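Local coordinates for alpha-L-rhamnosidase (Aspergillus terreus, PDB 6GSZ), which probably hydrolyses terminal non-reducing alpha-L-rhamnose residues from alpha-L-rhamnosides, as a calcium-binding glycosidase, at residues A[8-13]-A[490-495]; A[598-603]-A[642-647]; A[657-662]-A[675-680]. One frame throughout, in Å; residues are numbered along the deposited sequence. Where two conformers were deposited one is given.

Contact 1: residues A[8-13]-A[490-495]; sequences AFEHHR and FLRAWL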
loop_
_atom_site.group_PDB
_atom_site.type_symbol
_atom_site.label_atom_id
_atom_site.label_comp_id
_atom_site.label_asym_id
_atom_site.label_seq_id
_atom_site.Cartn_x
_atom_site.Cartn_y
_atom_site.Cartn_z
ATOM N N ALA A 8 -6.605 -9.484 -16.959
ATOM C CA ALA A 8 -6.402 -9.754 -15.572
ATOM C C ALA A 8 -7.682 -10.258 -14.901
ATOM O O ALA A 8 -8.818 -9.952 -15.326
ATOM C CB ALA A 8 -5.870 -8.541 -14.893
ATOM N N PHE A 9 -7.500 -11.017 -13.816
ATOM C CA PHE A 9 -8.562 -11.621 -13.066
ATOM C C PHE A 9 -8.708 -10.934 -11.708
ATOM O O PHE A 9 -7.706 -10.748 -10.983
ATOM C CB PHE A 9 -8.251 -13.099 -12.904
ATOM C CG PHE A 9 -8.086 -13.780 -14.233
ATOM C CD1 PHE A 9 -9.189 -14.125 -15.003
ATOM C CD2 PHE A 9 -6.826 -13.927 -14.789
ATOM C CE1 PHE A 9 -9.031 -14.638 -16.276
ATOM C CE2 PHE A 9 -6.670 -14.482 -16.047
ATOM C CZ PHE A 9 -7.770 -14.822 -16.807
ATOM N N GLU A 10 -9.953 -10.566 -11.347
ATOM C CA GLU A 10 -10.196 -9.765 -10.139
ATOM C C GLU A 10 -9.219 -8.588 -10.164
ATOM O O GLU A 10 -9.106 -7.883 -11.167
ATOM C CB GLU A 10 -10.167 -10.649 -8.883
ATOM C CG GLU A 10 -11.258 -11.716 -8.916
ATOM C CD GLU A 10 -12.680 -11.221 -8.661
ATOM O OE1 GLU A 10 -12.824 -10.402 -7.723
ATOM O OE2 GLU A 10 -13.615 -11.680 -9.375
ATOM N N HIS A 11 -8.511 -8.372 -9.042
ATOM C CA HIS A 11 -7.502 -7.344 -8.914
ATOM C C HIS A 11 -6.092 -7.949 -8.810
ATOM O O HIS A 11 -5.119 -7.233 -8.472
ATOM C CB HIS A 11 -7.796 -6.400 -7.756
ATOM C CG HIS A 11 -9.093 -5.689 -7.956
ATOM N ND1 HIS A 11 -9.266 -4.637 -8.860
ATOM C CD2 HIS A 11 -10.296 -5.954 -7.425
ATOM C CE1 HIS A 11 -10.534 -4.283 -8.823
ATOM N NE2 HIS A 11 -11.197 -5.081 -7.998
ATOM N N HIS A 12 -5.973 -9.192 -9.263
ATOM C CA HIS A 12 -4.680 -9.877 -9.239
ATOM C C HIS A 12 -3.808 -9.431 -10.415
ATOM O O HIS A 12 -4.306 -9.296 -11.545
ATOM C CB HIS A 12 -4.890 -11.376 -9.377
ATOM C CG HIS A 12 -5.806 -12.008 -8.375
ATOM N ND1 HIS A 12 -5.454 -12.159 -7.035
ATOM C CD2 HIS A 12 -6.995 -12.624 -8.511
ATOM C CE1 HIS A 12 -6.452 -12.798 -6.423
ATOM N NE2 HIS A 12 -7.425 -13.067 -7.307
ATOM N N ARG A 13 -2.507 -9.258 -10.207
ATOM C CA ARG A 13 -1.596 -8.969 -11.307
ATOM C C ARG A 13 -1.404 -10.228 -12.172
ATOM O O ARG A 13 -1.288 -10.156 -13.401
ATOM C CB ARG A 13 -0.240 -8.441 -10.825
ATOM C CG ARG A 13 -0.299 -7.130 -10.056
ATOM C CD ARG A 13 1.034 -6.399 -9.914
ATOM N NE ARG A 13 1.538 -5.977 -11.226
ATOM C CZ ARG A 13 2.731 -5.439 -11.452
ATOM N NH1 ARG A 13 3.566 -5.239 -10.429
ATOM N NH2 ARG A 13 3.085 -5.090 -12.691
ATOM N N PHE A 490 -4.472 -4.968 -2.799
ATOM C CA PHE A 490 -3.814 -4.696 -1.520
ATOM C C PHE A 490 -4.832 -4.210 -0.495
ATOM O O PHE A 490 -4.879 -4.668 0.635
ATOM C CB PHE A 490 -2.699 -3.695 -1.773
ATOM C CG PHE A 490 -1.925 -3.211 -0.588
ATOM C CD1 PHE A 490 -2.435 -2.250 0.249
ATOM C CD2 PHE A 490 -0.679 -3.736 -0.280
ATOM C CE1 PHE A 490 -1.717 -1.747 1.325
ATOM C CE2 PHE A 490 0.042 -3.212 0.779
ATOM C CZ PHE A 490 -0.476 -2.251 1.608
ATOM N N LEU A 491 -5.639 -3.220 -0.874
ATOM C CA LEU A 491 -6.608 -2.642 0.073
ATOM C C LEU A 491 -7.822 -3.549 0.242
ATOM O O LEU A 491 -8.412 -3.548 1.327
ATOM C CB LEU A 491 -6.996 -1.233 -0.357
ATOM C CG LEU A 491 -5.886 -0.199 -0.208
ATOM C CD1 LEU A 491 -6.309 1.100 -0.851
ATOM C CD2 LEU A 491 -5.483 0.010 1.256
ATOM N N ARG A 492 -8.138 -4.375 -0.772
ATOM C CA ARG A 492 -9.202 -5.326 -0.574
ATOM C C ARG A 492 -8.915 -6.232 0.645
ATOM O O ARG A 492 -9.799 -6.502 1.485
ATOM C CB ARG A 492 -9.425 -6.180 -1.819
ATOM C CG ARG A 492 -10.671 -7.047 -1.769
ATOM C CD ARG A 492 -10.855 -7.939 -2.981
ATOM N NE ARG A 492 -12.225 -8.449 -2.989
ATOM C CZ ARG A 492 -12.779 -9.021 -4.062
ATOM N NH1 ARG A 492 -12.001 -9.368 -5.097
ATOM N NH2 ARG A 492 -14.110 -9.195 -4.118
ATOM N N ALA A 493 -7.682 -6.756 0.667
ATOM C CA ALA A 493 -7.245 -7.653 1.738
ATOM C C ALA A 493 -7.262 -6.928 3.095
ATOM O O ALA A 493 -7.785 -7.459 4.113
ATOM C CB ALA A 493 -5.884 -8.224 1.386
ATOM N N TRP A 494 -6.688 -5.728 3.115
ATOM C CA TRP A 494 -6.620 -4.961 4.354
ATOM C C TRP A 494 -8.013 -4.721 4.935
ATOM O O TRP A 494 -8.261 -4.810 6.146
ATOM C CB TRP A 494 -5.816 -3.686 4.153
ATOM C CG TRP A 494 -5.594 -2.909 5.399
ATOM C CD1 TRP A 494 -4.736 -3.226 6.413
ATOM C CD2 TRP A 494 -6.235 -1.699 5.806
ATOM N NE1 TRP A 494 -4.802 -2.271 7.400
ATOM C CE2 TRP A 494 -5.739 -1.332 7.077
ATOM C CE3 TRP A 494 -7.226 -0.890 5.228
ATOM C CZ2 TRP A 494 -6.162 -0.200 7.775
ATOM C CZ3 TRP A 494 -7.659 0.215 5.921
ATOM C CH2 TRP A 494 -7.151 0.553 7.179
ATOM N N LEU A 495 -8.956 -4.337 4.046
ATOM C CA LEU A 495 -10.293 -4.025 4.480
ATOM C C LEU A 495 -11.088 -5.250 4.956
ATOM O O LEU A 495 -11.974 -5.092 5.815
ATOM C CB LEU A 495 -11.047 -3.249 3.398
ATOM C CG LEU A 495 -10.590 -1.785 3.236
ATOM C CD1 LEU A 495 -11.065 -1.224 1.913
ATOM C CD2 LEU A 495 -11.094 -0.943 4.398
HETATM O O HOH W 1 -15.018 -11.273 -5.856
#
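E10 and H11 sit at the two central positions of a type II' beta turn from F9 to H12, closed by the bond from H12 N to F9 O, and this turn faces helix 488-503 across a gap of 8.7 Å between the CA atoms of H11 and F490. A gap that wide is bridged by long side chains rather than by backbone, and R492 supplies most of the reach. Its CG stands anti to the backbone N (chi1 -171°), and the chain runs extended from CG to NE, carrying the guanidinium straight out from the helix. E10 meets it with a shorter chain that bends at chi2. R492 NH1 donates to E10 OE1 at 2.9 Å in a nearly straight salt bridge, the N-H...O angle being 165°. The oxygen lies in the guanidinium plane and is approached nearly along its C-O axis, while the carboxylate and guanidinium planes are turned 22° apart. One water closes a small ring beside the bond: it donates to E10 OE1 at 3.0 Å and accepts from R492 NH2 at 2.9 Å. H11 adds a looser contact, its imidazole edge directed at R492 NH1, with CD2 4.5 Å from that nitrogen; H11 NE2 is hydrogen-bonded to D544. Both charged groups have second partners, R24 for E10 OE1 and E550 for R492 NH2. The pair thus belongs to a chain of alternating charges with E10 and R492 buried within it, which would probably favour the ionised carboxylate of E10 and fix the rotation of the guanidinium. Chemically, then, the N-terminal immunoglobulin-like region and the catalytic-domain helix meet here through a directed ionic bond, beside a pocket occupied by 2-(2-methoxyethoxy)ethanol, with little apolar packing between the two segments.

Contact 2: residues A[598-603]-A[642-647]; sequences KYLVSD and KAWITS. With NAG (2-acetamido-2-deoxy-beta-D-glucopyranose), chain G.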
loop_
_atom_site.group_PDB
_atom_site.type_symbol
_atom_site.label_atom_id
_atom_site.label_comp_id
_atom_site.label_asym_id
_atom_site.label_seq_id
_atom_site.Cartn_x
_atom_site.Cartn_y
_atom_site.Cartn_z
ATOM N N LYS A 598 -11.581 19.407 19.025
ATOM C CA LYS A 598 -11.586 18.009 18.605
ATOM C C LYS A 598 -12.981 17.535 18.201
ATOM O O LYS A 598 -13.091 16.638 17.353
ATOM C CB LYS A 598 -11.027 17.097 19.717
ATOM C CG LYS A 598 -9.559 17.282 19.984
ATOM C CD LYS A 598 -9.077 16.436 21.141
ATOM C CE LYS A 598 -7.574 16.449 21.225
ATOM N NZ LYS A 598 -7.057 15.265 21.925
ATOM N N TYR A 599 -14.022 18.094 18.823
ATOM C CA TYR A 599 -15.413 17.694 18.555
ATOM C C TYR A 599 -15.966 18.421 17.325
ATOM O O TYR A 599 -16.801 17.826 16.620
ATOM C CB TYR A 599 -16.277 17.836 19.827
ATOM C CG TYR A 599 -15.691 17.020 20.946
ATOM C CD1 TYR A 599 -15.660 15.636 20.895
ATOM C CD2 TYR A 599 -15.054 17.642 21.994
ATOM C CE1 TYR A 599 -15.026 14.882 21.871
ATOM C CE2 TYR A 599 -14.437 16.902 22.990
ATOM C CZ TYR A 599 -14.404 15.526 22.913
ATOM O OH TYR A 599 -13.744 14.815 23.874
ATOM N N LEU A 600 -15.512 19.650 17.059
ATOM C CA LEU A 600 -15.881 20.308 15.787
ATOM C C LEU A 600 -15.348 19.434 14.644
ATOM O O LEU A 600 -16.071 19.074 13.698
ATOM C CB LEU A 600 -15.262 21.698 15.757
ATOM C CG LEU A 600 -15.582 22.607 14.562
ATOM C CD1 LEU A 600 -15.210 24.040 14.959
ATOM C CD2 LEU A 600 -14.793 22.199 13.320
ATOM N N VAL A 601 -14.074 19.016 14.782
ATOM C CA VAL A 601 -13.446 18.153 13.777
ATOM C C VAL A 601 -14.210 16.829 13.653
ATOM O O VAL A 601 -14.536 16.365 12.547
ATOM C CB VAL A 601 -11.951 17.908 14.075
ATOM C CG1 VAL A 601 -11.332 16.850 13.183
ATOM C CG2 VAL A 601 -11.148 19.190 13.939
ATOM N N SER A 602 -14.467 16.198 14.802
ATOM C CA SER A 602 -15.118 14.897 14.817
ATOM C C SER A 602 -16.522 14.935 14.201
ATOM O O SER A 602 -16.932 14.036 13.467
ATOM C CB SER A 602 -15.131 14.356 16.240
ATOM O OG SER A 602 -13.818 14.069 16.725
ATOM N N ASP A 603 -17.285 15.959 14.588
ATOM C CA ASP A 603 -18.641 16.088 14.075
ATOM C C ASP A 603 -18.639 16.345 12.574
ATOM O O ASP A 603 -19.528 15.793 11.861
ATOM C CB ASP A 603 -19.363 17.225 14.790
ATOM C CG ASP A 603 -19.762 16.917 16.225
ATOM O OD1 ASP A 603 -19.718 15.712 16.626
ATOM O OD2 ASP A 603 -20.134 17.888 16.953
ATOM N N LYS A 642 -25.730 24.404 14.844
ATOM C CA LYS A 642 -26.052 24.873 16.185
ATOM C C LYS A 642 -24.829 24.820 17.104
ATOM O O LYS A 642 -24.640 25.709 17.930
ATOM C CB LYS A 642 -27.194 24.055 16.788
ATOM C CG LYS A 642 -28.554 24.347 16.175
ATOM C CD LYS A 642 -29.604 23.291 16.437
ATOM C CE LYS A 642 -30.032 23.197 17.879
ATOM N NZ LYS A 642 -31.131 22.201 18.010
ATOM N N ALA A 643 -24.038 23.749 16.979
ATOM C CA ALA A 643 -22.918 23.548 17.878
ATOM C C ALA A 643 -21.703 24.434 17.544
ATOM O O ALA A 643 -21.017 24.900 18.474
ATOM C CB ALA A 643 -22.529 22.091 17.872
ATOM N N TRP A 644 -21.409 24.647 16.248
ATOM C CA TRP A 644 -20.091 25.091 15.811
ATOM C C TRP A 644 -20.079 26.336 14.922
ATOM O O TRP A 644 -19.001 26.865 14.659
ATOM C CB TRP A 644 -19.356 23.948 15.089
ATOM C CG TRP A 644 -19.213 22.725 15.944
ATOM C CD1 TRP A 644 -19.746 21.501 15.683
ATOM C CD2 TRP A 644 -18.533 22.603 17.218
ATOM N NE1 TRP A 644 -19.413 20.615 16.664
ATOM C CE2 TRP A 644 -18.709 21.267 17.639
ATOM C CE3 TRP A 644 -17.830 23.483 18.057
ATOM C CZ2 TRP A 644 -18.153 20.770 18.814
ATOM C CZ3 TRP A 644 -17.282 22.990 19.224
ATOM C CH2 TRP A 644 -17.484 21.668 19.616
ATOM N N ILE A 645 -21.240 26.797 14.451
ATOM C CA ILE A 645 -21.296 27.937 13.526
ATOM C C ILE A 645 -22.201 29.004 14.144
ATOM O O ILE A 645 -23.364 28.717 14.491
ATOM C CB ILE A 645 -21.797 27.540 12.128
ATOM C CG1 ILE A 645 -21.039 26.347 11.560
ATOM C CG2 ILE A 645 -21.672 28.737 11.215
ATOM C CD1 ILE A 645 -21.375 25.963 10.161
ATOM N N THR A 646 -21.671 30.219 14.301
ATOM C CA THR A 646 -22.497 31.312 14.843
ATOM C C THR A 646 -23.572 31.689 13.822
ATOM O O THR A 646 -23.458 31.353 12.651
ATOM C CB THR A 646 -21.654 32.554 15.169
ATOM O OG1 THR A 646 -21.149 33.129 13.962
ATOM C CG2 THR A 646 -20.497 32.224 16.070
ATOM N N SER A 647 -24.561 32.460 14.278
ATOM C CA SER A 647 -25.675 32.846 13.426
ATOM C C SER A 647 -25.182 33.549 12.153
ATOM O O SER A 647 -25.748 33.310 11.082
ATOM C CB SER A 647 -26.666 33.694 14.173
ATOM O OG SER A 647 -26.064 34.905 14.583
HETATM C C1 NAG G . -20.339 37.688 13.874
HETATM C C2 NAG G . -20.436 36.694 15.091
HETATM C C3 NAG G . -19.137 36.757 15.964
HETATM C C4 NAG G . -17.851 36.891 15.159
HETATM C C5 NAG G . -17.991 38.011 14.133
HETATM C C6 NAG G . -16.803 38.100 13.192
HETATM C C7 NAG G . -22.829 36.175 15.663
HETATM C C8 NAG G . -23.981 36.312 16.631
HETATM N N2 NAG G . -21.672 36.872 15.909
HETATM O O3 NAG G . -18.864 35.577 16.717
HETATM O O4 NAG G . -16.709 37.057 16.035
HETATM O O5 NAG G . -19.078 37.696 13.278
HETATM O O6 NAG G . -16.983 39.245 12.348
HETATM O O7 NAG G . -22.976 35.435 14.729
#
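W644 lays its indole across the first turn of helix 598-619, a compact example of an aromatic ring packed on backbone and pinned at its edge. Its CG lies beside the backbone N (chi1 -57°), which brings the ring over L600. L600 CA sits 3.6 Å from the centroid of the five-membered ring of W644, a CH-pi contact over the face. L600 CB follows at 3.7 Å from W644 CD2, and Y599 CB touches W644 CZ2 at 3.6 Å. The opposite face receives A643 CB. At the rim, W644 NE1 donates to D603 OD2 at 2.8 Å, nearly straight at 171°. The acceptor lies in the indole plane and is met on its anti side, 20° out of the carboxylate plane. R573 bridges to the same oxygen and W571 N bonds to OD1, holding the carboxylate; the NE1 bond and L600 packing fix the ring's turn. Beyond the helix end the chain loosens: T646 and exposed S647 leave 598-603 and lie beside the sugar on N648, T646 OG1 bonding to N648 and T650. Within the six-hairpin glycosidase domain the contact joins the start of helix 598-619 to the end of helix 623-644, whose F640 meets the indole obliquely, while V601 faces helix 656-664.

Contact 3: residues A[657-662]-A[675-680]; sequences TGLALP and QSAAKR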
loop_
_atom_site.group_PDB
_atom_site.type_symbol
_atom_site.label_atom_id
_atom_site.label_comp_id
_atom_site.label_asym_id
_atom_site.label_seq_id
_atom_site.Cartn_x
_atom_site.Cartn_y
_atom_site.Cartn_z
ATOM N N THR A 657 -8.091 24.307 9.462
ATOM C CA THR A 657 -8.931 23.103 9.516
ATOM C C THR A 657 -10.393 23.436 9.869
ATOM O O THR A 657 -11.329 22.836 9.303
ATOM C CB THR A 657 -8.347 22.084 10.494
ATOM O OG1 THR A 657 -7.091 21.684 9.954
ATOM C CG2 THR A 657 -9.235 20.885 10.711
ATOM N N GLY A 658 -10.590 24.349 10.819
ATOM C CA GLY A 658 -11.925 24.699 11.267
ATOM C C GLY A 658 -12.826 25.282 10.175
ATOM O O GLY A 658 -14.047 25.039 10.210
ATOM N N LEU A 659 -12.211 25.972 9.208
ATOM C CA LEU A 659 -12.927 26.456 8.042
ATOM C C LEU A 659 -12.951 25.398 6.932
ATOM O O LEU A 659 -13.941 25.238 6.243
ATOM C CB LEU A 659 -12.273 27.744 7.556
ATOM C CG LEU A 659 -12.608 28.963 8.408
ATOM C CD1 LEU A 659 -11.519 29.995 8.275
ATOM C CD2 LEU A 659 -13.966 29.527 8.042
ATOM N N ALA A 660 -11.825 24.728 6.669
ATOM C CA ALA A 660 -11.750 23.845 5.491
ATOM C C ALA A 660 -12.781 22.710 5.596
ATOM O O ALA A 660 -13.421 22.322 4.614
ATOM C CB ALA A 660 -10.366 23.291 5.311
ATOM N N LEU A 661 -12.937 22.125 6.788
ATOM C CA LEU A 661 -13.862 20.977 6.899
ATOM C C LEU A 661 -15.309 21.332 6.563
ATOM O O LEU A 661 -15.906 20.632 5.719
ATOM C CB LEU A 661 -13.723 20.288 8.255
ATOM C CG LEU A 661 -12.351 19.729 8.585
ATOM C CD1 LEU A 661 -12.361 19.048 9.940
ATOM C CD2 LEU A 661 -11.875 18.765 7.504
ATOM N N PRO A 662 -15.939 22.347 7.203
ATOM C CA PRO A 662 -17.306 22.661 6.803
ATOM C C PRO A 662 -17.434 23.173 5.354
ATOM O O PRO A 662 -18.464 22.969 4.758
ATOM C CB PRO A 662 -17.740 23.688 7.854
ATOM C CG PRO A 662 -16.441 24.335 8.275
ATOM C CD PRO A 662 -15.463 23.188 8.323
ATOM N N GLN A 675 -19.423 30.950 0.870
ATOM C CA GLN A 675 -18.516 31.774 0.073
ATOM C C GLN A 675 -17.767 32.771 0.997
ATOM O O GLN A 675 -16.581 33.041 0.811
ATOM C CB GLN A 675 -19.285 32.529 -1.034
ATOM C CG GLN A 675 -19.843 31.618 -2.126
ATOM C CD GLN A 675 -20.912 32.202 -3.038
ATOM O OE1 GLN A 675 -21.238 33.395 -3.008
ATOM N NE2 GLN A 675 -21.494 31.344 -3.869
ATOM N N SER A 676 -18.462 33.359 1.977
ATOM C CA SER A 676 -17.837 34.277 2.926
ATOM C C SER A 676 -16.741 33.545 3.707
ATOM O O SER A 676 -15.660 34.086 3.894
ATOM C CB SER A 676 -18.858 34.895 3.879
ATOM O OG SER A 676 -19.717 35.754 3.161
ATOM N N ALA A 677 -17.052 32.318 4.156
ATOM C CA ALA A 677 -16.066 31.495 4.912
ATOM C C ALA A 677 -14.829 31.190 4.048
ATOM O O ALA A 677 -13.674 31.239 4.533
ATOM C CB ALA A 677 -16.770 30.271 5.412
ATOM N N ALA A 678 -15.032 30.885 2.771
ATOM C CA ALA A 678 -13.891 30.627 1.827
ATOM C C ALA A 678 -12.971 31.846 1.757
ATOM O O ALA A 678 -11.748 31.730 1.765
ATOM C CB ALA A 678 -14.349 30.185 0.462
ATOM N N LYS A 679 -13.555 33.044 1.640
ATOM C CA LYS A 679 -12.710 34.251 1.606
ATOM C C LYS A 679 -11.970 34.451 2.948
ATOM O O LYS A 679 -10.802 34.909 2.946
ATOM C CB LYS A 679 -13.552 35.460 1.203
ATOM C CG LYS A 679 -14.092 35.432 -0.218
ATOM C CD LYS A 679 -13.006 35.493 -1.245
ATOM C CE LYS A 679 -13.516 35.638 -2.661
ATOM N NZ LYS A 679 -12.359 35.589 -3.595
ATOM N N ARG A 680 -12.610 34.134 4.077
ATOM C CA ARG A 680 -11.919 34.237 5.360
ATOM C C ARG A 680 -10.789 33.213 5.468
ATOM O O ARG A 680 -9.736 33.541 6.026
ATOM C CB ARG A 680 -12.873 34.044 6.541
ATOM C CG ARG A 680 -13.897 35.153 6.659
ATOM C CD ARG A 680 -14.519 35.244 8.035
ATOM N NE ARG A 680 -15.080 33.999 8.513
ATOM C CZ ARG A 680 -16.231 33.461 8.164
ATOM N NH1 ARG A 680 -17.047 34.118 7.339
ATOM N NH2 ARG A 680 -16.543 32.249 8.616
#
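L659 points one methyl, CD2, into the angle between the backbone of helix 671-687 and the side chain of R680, a small case of how a single branched residue can join two helices without a hydrogen bond between the two segments. The CA atoms of L659 and A677 are the closest pair of the two backbones, 6.7 Å apart. Across that gap L659 CD2 stands 3.9 Å from A677 CB and equally far from A677 O, so the methyl rests against both the side chain and the peptide of one residue. R680 comes from the next turn and crosses the leucine at about a right angle. Its NH2 lies 3.8 Å from L659 CD2, the methyl meeting the guanidinium obliquely. The arginine chain bends at chi3 (-53°), which folds the guanidinium back along its own helix: one face lies over A677 CA, 3.5 Å above the plane and offset toward the rim. A677 therefore serves both groups, offering its methyl to the leucine and its alpha carbon to the arginine. The polar end of R680 is held by partners from the loop between helices 623-644 and 656-664, NE in a salt bridge to E654 and NH2 in a hydrogen bond to G649 O, and these bonds hold the guanidinium where NH2 meets the L659 methyl. The two helices follow one another in the chain within the six-hairpin domain. L659 also reaches L681 and I684 farther along helix 671-687, F668 from the intervening loop covers P662 and A677, and L661 packs against A604 and Y605 of helix 598-619.

From the N terminus, contact 1 closes by far the longest loop: 476 residues, rich in strand, separate the turn at 8-13 from helix 488-503, so it ties the immunoglobulin-like region to the six-hairpin domain. Contacts 2 and 3 come later and in series, without nesting or crossing. Contact 2 closes a largely helical loop of 38 residues, contact 3 a loop of 12. Contact 1 lies apart, its centre about 38 Å from either of the others. Contacts 2 and 3 touch, with V601 CG1 4.0 Å from L661 CD1, so helices 598-619, 623-644, 656-664 and 671-687 form one continuous packed group.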